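Local structure of Nup188 (Myceliophthora thermophila, 4KF8) at residues I7-I18 / L36-T47; T138-R146 / H184-M194. The protein probably serves as a scaffold nucleoporin of the nuclear pore, with structural and functional properties in common with nuclear transport receptors. All coordinates share one frame; numbering follows the deposited sequence.

Interaction 1 (I7-I18 / L36-T47)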
loop_
_atom_site.group_PDB
_atom_site.type_symbol
_atom_site.label_atom_id
_atom_site.label_comp_id
_atom_site.label_asym_id
_atom_site.label_seq_id
_atom_site.Cartn_x
_atom_site.Cartn_y
_atom_site.Cartn_z
ATOM N N ILE A 7 25.139 -2.179 15.383
ATOM C CA ILE A 7 23.853 -1.649 14.953
ATOM C C ILE A 7 22.750 -2.211 15.848
ATOM O O ILE A 7 21.683 -1.614 15.994
ATOM C CB ILE A 7 23.584 -1.980 13.470
ATOM C CG1 ILE A 7 22.259 -1.375 13.000
ATOM C CG2 ILE A 7 23.608 -3.484 13.251
ATOM C CD1 ILE A 7 22.193 0.125 13.114
ATOM N N SER A 8 23.030 -3.354 16.467
ATOM C CA SER A 8 22.083 -3.992 17.374
ATOM C C SER A 8 22.089 -3.310 18.738
ATOM O O SER A 8 21.042 -3.149 19.367
ATOM C CB SER A 8 22.414 -5.476 17.532
ATOM O OG SER A 8 23.721 -5.651 18.054
ATOM N N GLN A 9 23.275 -2.919 19.194
ATOM C CA GLN A 9 23.410 -2.197 20.453
ATOM C C GLN A 9 22.821 -0.797 20.319
ATOM O O GLN A 9 22.364 -0.203 21.296
ATOM C CB GLN A 9 24.880 -2.109 20.867
ATOM C CG GLN A 9 25.485 -3.425 21.326
ATOM C CD GLN A 9 26.978 -3.321 21.560
ATOM O OE1 GLN A 9 27.656 -2.492 20.954
ATOM N NE2 GLN A 9 27.499 -4.164 22.444
ATOM N N LEU A 10 22.843 -0.271 19.101
ATOM C CA LEU A 10 22.239 1.022 18.825
ATOM C C LEU A 10 20.728 0.879 18.878
ATOM O O LEU A 10 20.022 1.763 19.358
ATOM C CB LEU A 10 22.680 1.533 17.454
ATOM C CG LEU A 10 22.126 2.883 16.999
ATOM C CD1 LEU A 10 22.469 3.983 17.997
ATOM C CD2 LEU A 10 22.663 3.218 15.621
ATOM N N LEU A 11 20.242 -0.254 18.386
ATOM C CA LEU A 11 18.815 -0.548 18.375
ATOM C C LEU A 11 18.292 -0.747 19.794
ATOM O O LEU A 11 17.197 -0.299 20.125
ATOM C CB LEU A 11 18.542 -1.791 17.527
ATOM C CG LEU A 11 17.088 -2.194 17.279
ATOM C CD1 LEU A 11 16.311 -1.065 16.622
ATOM C CD2 LEU A 11 17.048 -3.439 16.421
ATOM N N SER A 12 19.085 -1.421 20.622
ATOM C CA SER A 12 18.734 -1.632 22.024
ATOM C C SER A 12 18.616 -0.308 22.760
ATOM O O SER A 12 17.660 -0.082 23.501
ATOM C CB SER A 12 19.789 -2.492 22.724
ATOM O OG SER A 12 19.867 -3.783 22.152
ATOM N N LEU A 13 19.596 0.563 22.548
ATOM C CA LEU A 13 19.669 1.835 23.254
ATOM C C LEU A 13 18.540 2.774 22.845
ATOM O O LEU A 13 17.973 3.476 23.683
ATOM C CB LEU A 13 21.025 2.495 23.008
ATOM C CG LEU A 13 21.300 3.832 23.695
ATOM C CD1 LEU A 13 21.337 3.670 25.203
ATOM C CD2 LEU A 13 22.602 4.412 23.185
ATOM N N VAL A 14 18.220 2.784 21.555
ATOM C CA VAL A 14 17.145 3.625 21.039
ATOM C C VAL A 14 15.792 3.120 21.525
ATOM O O VAL A 14 14.925 3.907 21.907
ATOM C CB VAL A 14 17.165 3.694 19.499
ATOM C CG1 VAL A 14 15.870 4.284 18.965
ATOM C CG2 VAL A 14 18.359 4.505 19.026
ATOM N N SER A 15 15.628 1.800 21.526
ATOM C CA SER A 15 14.397 1.180 22.004
ATOM C C SER A 15 14.247 1.323 23.516
ATOM O O SER A 15 13.160 1.587 24.012
ATOM C CB SER A 15 14.338 -0.293 21.596
ATOM O OG SER A 15 15.485 -0.990 22.045
ATOM N N ALA A 16 15.341 1.154 24.249
ATOM C CA ALA A 16 15.314 1.362 25.692
ATOM C C ALA A 16 14.947 2.809 26.011
ATOM O O ALA A 16 14.340 3.096 27.042
ATOM C CB ALA A 16 16.655 1.005 26.308
ATOM N N THR A 17 15.312 3.714 25.110
ATOM C CA THR A 17 15.061 5.138 25.290
ATOM C C THR A 17 13.609 5.508 24.987
ATOM O O THR A 17 13.046 6.404 25.617
ATOM C CB THR A 17 16.004 5.969 24.406
ATOM O OG1 THR A 17 17.354 5.534 24.612
ATOM C CG2 THR A 17 15.897 7.453 24.734
ATOM N N ILE A 18 13.001 4.816 24.028
ATOM C CA ILE A 18 11.612 5.093 23.664
ATOM C C ILE A 18 10.643 4.720 24.792
ATOM O O ILE A 18 9.651 5.412 25.025
ATOM C CB ILE A 18 11.200 4.408 22.325
ATOM C CG1 ILE A 18 9.987 5.104 21.706
ATOM C CG2 ILE A 18 10.931 2.922 22.504
ATOM C CD1 ILE A 18 10.337 6.351 20.935
ATOM N N LEU A 36 12.393 10.733 18.045
ATOM C CA LEU A 36 12.844 9.437 18.540
ATOM C C LEU A 36 12.397 8.340 17.585
ATOM O O LEU A 36 13.161 7.433 17.254
ATOM C CB LEU A 36 12.272 9.161 19.929
ATOM C CG LEU A 36 12.899 9.883 21.119
ATOM C CD1 LEU A 36 12.246 9.413 22.402
ATOM C CD2 LEU A 36 14.392 9.629 21.151
ATOM N N LEU A 37 11.144 8.437 17.151
ATOM C CA LEU A 37 10.566 7.492 16.206
ATOM C C LEU A 37 11.299 7.552 14.878
ATOM O O LEU A 37 11.488 6.536 14.213
ATOM C CB LEU A 37 9.088 7.807 15.992
ATOM C CG LEU A 37 8.219 7.743 17.244
ATOM C CD1 LEU A 37 6.765 7.988 16.904
ATOM C CD2 LEU A 37 8.394 6.412 17.942
ATOM N N LYS A 38 11.709 8.759 14.501
ATOM C CA LYS A 38 12.459 8.977 13.271
ATOM C C LYS A 38 13.872 8.426 13.384
ATOM O O LYS A 38 14.461 8.006 12.395
ATOM C CB LYS A 38 12.483 10.464 12.928
ATOM C CG LYS A 38 11.153 10.974 12.423
ATOM C CD LYS A 38 11.062 12.481 12.443
ATOM C CE LYS A 38 9.703 12.924 11.935
ATOM N NZ LYS A 38 9.468 14.375 12.112
ATOM N N VAL A 39 14.410 8.428 14.596
ATOM C CA VAL A 39 15.717 7.841 14.846
ATOM C C VAL A 39 15.596 6.328 14.785
ATOM O O VAL A 39 16.468 5.648 14.251
ATOM C CB VAL A 39 16.300 8.303 16.206
ATOM C CG1 VAL A 39 17.421 7.386 16.665
ATOM C CG2 VAL A 39 16.792 9.737 16.105
ATOM N N LEU A 40 14.493 5.813 15.320
ATOM C CA LEU A 40 14.184 4.388 15.257
ATOM C C LEU A 40 14.084 3.916 13.808
ATOM O O LEU A 40 14.667 2.901 13.438
ATOM C CB LEU A 40 12.879 4.099 16.002
ATOM C CG LEU A 40 12.357 2.662 16.043
ATOM C CD1 LEU A 40 13.345 1.723 16.716
ATOM C CD2 LEU A 40 11.018 2.624 16.744
ATOM N N PHE A 41 13.358 4.672 12.992
ATOM C CA PHE A 41 13.199 4.353 11.577
ATOM C C PHE A 41 14.526 4.291 10.822
ATOM O O PHE A 41 14.721 3.425 9.972
ATOM C CB PHE A 41 12.264 5.355 10.897
ATOM C CG PHE A 41 12.052 5.086 9.433
ATOM C CD1 PHE A 41 11.068 4.216 9.014
ATOM C CD2 PHE A 41 12.843 5.700 8.472
ATOM C CE1 PHE A 41 10.874 3.964 7.666
ATOM C CE2 PHE A 41 12.653 5.449 7.126
ATOM C CZ PHE A 41 11.670 4.584 6.724
ATOM N N VAL A 42 15.427 5.221 11.119
ATOM C CA VAL A 42 16.741 5.235 10.489
ATOM C C VAL A 42 17.548 3.994 10.867
ATOM O O VAL A 42 18.098 3.318 9.998
ATOM C CB VAL A 42 17.529 6.521 10.837
ATOM C CG1 VAL A 42 18.992 6.370 10.476
ATOM C CG2 VAL A 42 16.921 7.722 10.130
ATOM N N VAL A 43 17.599 3.695 12.161
ATOM C CA VAL A 43 18.296 2.514 12.664
ATOM C C VAL A 43 17.742 1.227 12.056
ATOM O O VAL A 43 18.500 0.371 11.605
ATOM C CB VAL A 43 18.204 2.410 14.201
ATOM C CG1 VAL A 43 18.891 1.145 14.690
ATOM C CG2 VAL A 43 18.816 3.638 14.857
ATOM N N LEU A 44 16.417 1.104 12.046
ATOM C CA LEU A 44 15.746 -0.070 11.493
ATOM C C LEU A 44 16.059 -0.286 10.016
ATOM O O LEU A 44 16.307 -1.411 9.586
ATOM C CB LEU A 44 14.235 0.031 11.701
ATOM C CG LEU A 44 13.712 -0.294 13.099
ATOM C CD1 LEU A 44 12.279 0.169 13.253
ATOM C CD2 LEU A 44 13.828 -1.781 13.367
ATOM N N ARG A 45 16.040 0.793 9.240
ATOM C CA ARG A 45 16.449 0.725 7.846
ATOM C C ARG A 45 17.936 0.414 7.770
ATOM O O ARG A 45 18.402 -0.208 6.820
ATOM C CB ARG A 45 16.146 2.039 7.129
ATOM C CG ARG A 45 14.679 2.266 6.831
ATOM C CD ARG A 45 14.172 1.238 5.835
ATOM N NE ARG A 45 12.736 1.350 5.595
ATOM C CZ ARG A 45 11.996 0.385 5.063
ATOM N NH1 ARG A 45 12.557 -0.766 4.722
ATOM N NH2 ARG A 45 10.695 0.564 4.876
ATOM N N GLY A 46 18.677 0.845 8.784
ATOM C CA GLY A 46 20.106 0.606 8.834
ATOM C C GLY A 46 20.440 -0.828 9.190
ATOM O O GLY A 46 21.591 -1.251 9.076
ATOM N N THR A 47 19.433 -1.580 9.625
ATOM C CA THR A 47 19.625 -2.984 9.974
ATOM C C THR A 47 19.614 -3.877 8.744
ATOM O O THR A 47 18.756 -4.746 8.607
ATOM C CB THR A 47 18.547 -3.495 10.946
ATOM O OG1 THR A 47 17.253 -3.306 10.363
ATOM C CG2 THR A 47 18.620 -2.755 12.273
#
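Val43 is the principal bump of this contact, fitting between Ile7, Leu10, Leu11 and Val14 as a knob in a four-residue hole. Its two methyls part company inside the hollow. CG1, anti to the backbone N (chi1 178°), faces Ile7 CD1 at 3.8 Å and also meets Leu11 CD1, while CG2 turns to the other wall and lies 3.9 Å from Leu10 CD2. Ile7 and Val43 slide past one another in opposite directions, and toward the helix end the side chains of Ile7 and Thr47 cross at about a right angle, CG1 of Ile7 against the Thr47 methyl CG2.

One turn further along, Val14 is inserted between Val39 and Leu40. Its CG2 touches Val39 CG1 at 3.8 Å, and its CG1 comes down over the backbone of Leu40, 4.1 Å from Leu40 CA. Leu11 works mainly through CD1, which also reaches Leu40 CD1 and Leu44 CD2. At the far end Ile18 extends CD1 into the notch between Leu36 and Leu37, 3.6 Å from Leu36 CB and 3.6 Å from Leu37 CD2.

No hydrogen bond passes between the segments, so the contact rests on the close fit of apolar side chains. Helix 67-84 covers the inner margin through Leu11, Ile18 and Leu40, and helix 98-113 meets Leu37 and Leu44. With short axes 10.0 Å apart and crossing at -157°, the pair forms an antiparallel helical hairpin, the kind of unit from which alpha-solenoid scaffolds are stacked.

Interaction 2 (T138-R146 / H184-M194); sequences TSLFSWSDR and HLTSANLAGFM
Phe141 overlaps Leu185 through one ring face: Leu185 CD2 stands 4.0 Å from the centroid of the Phe141 ring and 27° off its normal, a CH-pi contact. The ring gets there because CG is turned anti to the backbone N (chi1 174°), which sends it out from helix 134-143 into the bend between helix 181-187 and the weakly bonded helical turn 190-193. Three more groups come obliquely to the ring: Ala188 CB at 3.7 Å from CE2 of Phe141, Leu190 CD1 at 3.6 Å from CE1 of Phe141, and the methyl of Met194, present as selenomethionine, near CZ. Leu160 of helix 154-167 touches both Phe141 and Leu185.

Beyond the end of the first helix, Ser144 gives its hydroxyl proton to the carbonyl O of Phe141, and the same OG lies against the side chain of Leu190. Asp145 lays its carboxylate over one face of the Phe193 ring, the two planes 25° apart and OD1 displaced toward the rim. At the outer margin the guanidinium of Arg146 stands almost upright to the amide of Asn189, and the nearest nitrogens are both donors.

Neither a hydrogen bond nor a salt bridge spans the two segments, and a carboxylate over a ring face probably adds little attraction. Cohesion therefore comes mainly from burying Phe141 among aliphatic groups, while the charged and amide groups flank that apolar centre without bonding across it.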
loop_
_atom_site.group_PDB
_atom_site.type_symbol
_atom_site.label_atom_id
_atom_site.label_comp_id
_atom_site.label_asym_id
_atom_site.label_seq_id
_atom_site.Cartn_x
_atom_site.Cartn_y
_atom_site.Cartn_z
ATOM N N THR A 138 -9.546 -1.049 10.527
ATOM C CA THR A 138 -10.745 -1.171 9.699
ATOM C C THR A 138 -11.770 -0.110 10.059
ATOM O O THR A 138 -12.418 0.467 9.183
ATOM C CB THR A 138 -11.437 -2.531 9.891
ATOM O OG1 THR A 138 -11.511 -2.830 11.290
ATOM C CG2 THR A 138 -10.686 -3.636 9.182
ATOM N N SER A 139 -11.933 0.115 11.358
ATOM C CA SER A 139 -12.864 1.119 11.855
ATOM C C SER A 139 -12.509 2.471 11.262
ATOM O O SER A 139 -13.370 3.181 10.740
ATOM C CB SER A 139 -12.800 1.198 13.380
ATOM O OG SER A 139 -12.717 -0.097 13.954
ATOM N N LEU A 140 -11.224 2.802 11.332
ATOM C CA LEU A 140 -10.705 4.062 10.825
ATOM C C LEU A 140 -10.980 4.234 9.332
ATOM O O LEU A 140 -11.204 5.350 8.863
ATOM C CB LEU A 140 -9.205 4.151 11.103
ATOM C CG LEU A 140 -8.541 5.516 10.921
ATOM C CD1 LEU A 140 -9.107 6.522 11.914
ATOM C CD2 LEU A 140 -7.027 5.405 11.054
ATOM N N PHE A 141 -10.962 3.132 8.588
ATOM C CA PHE A 141 -11.236 3.183 7.156
ATOM C C PHE A 141 -12.692 3.549 6.878
ATOM O O PHE A 141 -12.982 4.329 5.972
ATOM C CB PHE A 141 -10.889 1.855 6.482
ATOM C CG PHE A 141 -11.287 1.794 5.036
ATOM C CD1 PHE A 141 -10.494 2.376 4.061
ATOM C CD2 PHE A 141 -12.459 1.162 4.652
ATOM C CE1 PHE A 141 -10.860 2.328 2.730
ATOM C CE2 PHE A 141 -12.829 1.111 3.325
ATOM C CZ PHE A 141 -12.028 1.694 2.362
ATOM N N SER A 142 -13.604 2.977 7.654
ATOM C CA SER A 142 -15.023 3.285 7.520
ATOM C C SER A 142 -15.324 4.679 8.068
ATOM O O SER A 142 -16.381 5.253 7.800
ATOM C CB SER A 142 -15.866 2.222 8.229
ATOM O OG SER A 142 -15.157 1.661 9.320
ATOM N N TRP A 143 -14.379 5.220 8.831
ATOM C CA TRP A 143 -14.505 6.556 9.399
ATOM C C TRP A 143 -14.163 7.650 8.392
ATOM O O TRP A 143 -14.903 8.623 8.243
ATOM C CB TRP A 143 -13.568 6.708 10.599
ATOM C CG TRP A 143 -14.114 6.217 11.894
ATOM C CD1 TRP A 143 -13.565 5.275 12.712
ATOM C CD2 TRP A 143 -15.313 6.658 12.538
ATOM N NE1 TRP A 143 -14.349 5.096 13.822
ATOM C CE2 TRP A 143 -15.430 5.934 13.740
ATOM C CE3 TRP A 143 -16.300 7.591 12.214
ATOM C CZ2 TRP A 143 -16.493 6.113 14.617
ATOM C CZ3 TRP A 143 -17.354 7.768 13.083
ATOM C CH2 TRP A 143 -17.444 7.031 14.270
ATOM N N SER A 144 -13.035 7.454 7.713
ATOM C CA SER A 144 -12.328 8.475 6.924
ATOM C C SER A 144 -13.056 9.767 6.520
ATOM O O SER A 144 -12.600 10.860 6.861
ATOM C CB SER A 144 -11.659 7.839 5.701
ATOM O OG SER A 144 -12.607 7.215 4.862
ATOM N N ASP A 145 -14.174 9.652 5.804
ATOM C CA ASP A 145 -14.799 10.842 5.220
ATOM C C ASP A 145 -15.391 11.815 6.241
ATOM O O ASP A 145 -15.338 13.030 6.050
ATOM C CB ASP A 145 -15.839 10.475 4.160
ATOM C CG ASP A 145 -16.169 11.645 3.248
ATOM O OD1 ASP A 145 -15.373 11.922 2.323
ATOM O OD2 ASP A 145 -17.216 12.295 3.458
ATOM N N ARG A 146 -15.953 11.283 7.320
ATOM C CA ARG A 146 -16.442 12.121 8.407
ATOM C C ARG A 146 -15.267 12.726 9.163
ATOM O O ARG A 146 -15.429 13.684 9.921
ATOM C CB ARG A 146 -17.301 11.305 9.373
ATOM C CG ARG A 146 -18.659 10.913 8.832
ATOM C CD ARG A 146 -19.491 10.258 9.915
ATOM N NE ARG A 146 -18.926 8.985 10.348
ATOM C CZ ARG A 146 -19.417 7.800 10.004
ATOM N NH1 ARG A 146 -20.486 7.726 9.223
ATOM N NH2 ARG A 146 -18.841 6.691 10.445
ATOM N N HIS A 184 -16.192 -4.727 4.773
ATOM C CA HIS A 184 -16.121 -3.376 5.313
ATOM C C HIS A 184 -15.684 -2.388 4.236
ATOM O O HIS A 184 -16.054 -1.214 4.275
ATOM C CB HIS A 184 -15.144 -3.327 6.487
ATOM C CG HIS A 184 -15.605 -4.080 7.697
ATOM N ND1 HIS A 184 -14.748 -4.821 8.484
ATOM C CD2 HIS A 184 -16.830 -4.197 8.263
ATOM C CE1 HIS A 184 -15.426 -5.365 9.478
ATOM N NE2 HIS A 184 -16.691 -5.003 9.367
ATOM N N LEU A 185 -14.895 -2.874 3.281
ATOM C CA LEU A 185 -14.376 -2.039 2.203
ATOM C C LEU A 185 -15.493 -1.484 1.332
ATOM O O LEU A 185 -15.494 -0.302 0.986
ATOM C CB LEU A 185 -13.400 -2.828 1.323
ATOM C CG LEU A 185 -12.049 -3.249 1.905
ATOM C CD1 LEU A 185 -11.195 -3.918 0.835
ATOM C CD2 LEU A 185 -11.318 -2.067 2.522
ATOM N N THR A 186 -16.439 -2.344 0.975
ATOM C CA THR A 186 -17.496 -1.969 0.047
ATOM C C THR A 186 -18.672 -1.292 0.743
ATOM O O THR A 186 -19.411 -0.528 0.125
ATOM C CB THR A 186 -18.002 -3.188 -0.746
ATOM O OG1 THR A 186 -18.493 -4.183 0.162
ATOM C CG2 THR A 186 -16.880 -3.783 -1.585
ATOM N N SER A 187 -18.841 -1.572 2.031
ATOM C CA SER A 187 -19.948 -1.007 2.796
ATOM C C SER A 187 -19.623 0.396 3.299
ATOM O O SER A 187 -20.523 1.163 3.641
ATOM C CB SER A 187 -20.302 -1.909 3.980
ATOM O OG SER A 187 -19.281 -1.878 4.963
ATOM N N ALA A 188 -18.334 0.722 3.342
ATOM C CA ALA A 188 -17.875 2.024 3.817
ATOM C C ALA A 188 -18.465 3.164 2.996
ATOM O O ALA A 188 -18.844 2.976 1.839
ATOM C CB ALA A 188 -16.356 2.091 3.792
ATOM N N ASN A 189 -18.544 4.344 3.601
ATOM C CA ASN A 189 -19.011 5.534 2.898
ATOM C C ASN A 189 -18.056 5.901 1.773
ATOM O O ASN A 189 -18.450 6.521 0.784
ATOM C CB ASN A 189 -19.159 6.709 3.864
ATOM C CG ASN A 189 -20.216 6.464 4.923
ATOM O OD1 ASN A 189 -21.263 5.884 4.645
ATOM N ND2 ASN A 189 -19.943 6.905 6.146
ATOM N N LEU A 190 -16.797 5.505 1.937
ATOM C CA LEU A 190 -15.759 5.755 0.945
ATOM C C LEU A 190 -16.076 5.111 -0.396
ATOM O O LEU A 190 -15.709 5.635 -1.448
ATOM C CB LEU A 190 -14.416 5.225 1.445
ATOM C CG LEU A 190 -13.403 6.265 1.909
ATOM C CD1 LEU A 190 -12.045 5.618 2.098
ATOM C CD2 LEU A 190 -13.331 7.396 0.906
ATOM N N ALA A 191 -16.754 3.970 -0.350
ATOM C CA ALA A 191 -17.051 3.199 -1.550
ATOM C C ALA A 191 -17.919 3.973 -2.538
ATOM O O ALA A 191 -17.969 3.643 -3.722
ATOM C CB ALA A 191 -17.705 1.885 -1.176
ATOM N N GLY A 192 -18.597 5.004 -2.045
ATOM C CA GLY A 192 -19.421 5.849 -2.890
ATOM C C GLY A 192 -18.624 6.960 -3.545
ATOM O O GLY A 192 -18.962 7.420 -4.635
ATOM N N PHE A 193 -17.559 7.393 -2.879
ATOM C CA PHE A 193 -16.701 8.446 -3.415
ATOM C C PHE A 193 -15.783 7.912 -4.516
ATOM O O PHE A 193 -15.572 8.571 -5.534
ATOM C CB PHE A 193 -15.884 9.104 -2.298
ATOM C CG PHE A 193 -16.723 9.805 -1.268
ATOM C CD1 PHE A 193 -17.244 11.064 -1.519
ATOM C CD2 PHE A 193 -16.992 9.206 -0.049
ATOM C CE1 PHE A 193 -18.019 11.710 -0.572
ATOM C CE2 PHE A 193 -17.767 9.848 0.902
ATOM C CZ PHE A 193 -18.280 11.101 0.640
HETATM N N MSE A 194 -15.245 6.714 -4.306
HETATM C CA MSE A 194 -14.410 6.056 -5.307
HETATM C C MSE A 194 -15.235 5.685 -6.534
HETATM O O MSE A 194 -14.696 5.471 -7.621
HETATM C CB MSE A 194 -13.772 4.793 -4.724
HETATM C CG MSE A 194 -12.808 5.037 -3.575
HETATM SE SE MSE A 194 -12.116 3.368 -2.819
HETATM C CE MSE A 194 -13.402 3.104 -1.379
#

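How the interactions relate
From the N terminus the chain first runs along helix 7-20 and returns along helix 30-46, and interaction 1 closes a short loop, with 17 residues between its segments, eight of them still helical. Helices 67-84, 98-113 and 121-130 follow before interaction 2 opens on helix 134-143. Its loop is longer, 37 residues that include helices 154-167 and 170-178, and it ends at the bend between helices 181-187 and 190-193. The two loops stand in series, neither nesting nor crossing. The centres of interactions 1 and 2 lie about 35 Å apart, and their nearest atoms are about 15 Å apart. Interaction 1 thus joins the first helices of the fragment, and interaction 2 ties together helix ends nearer the middle of the chain.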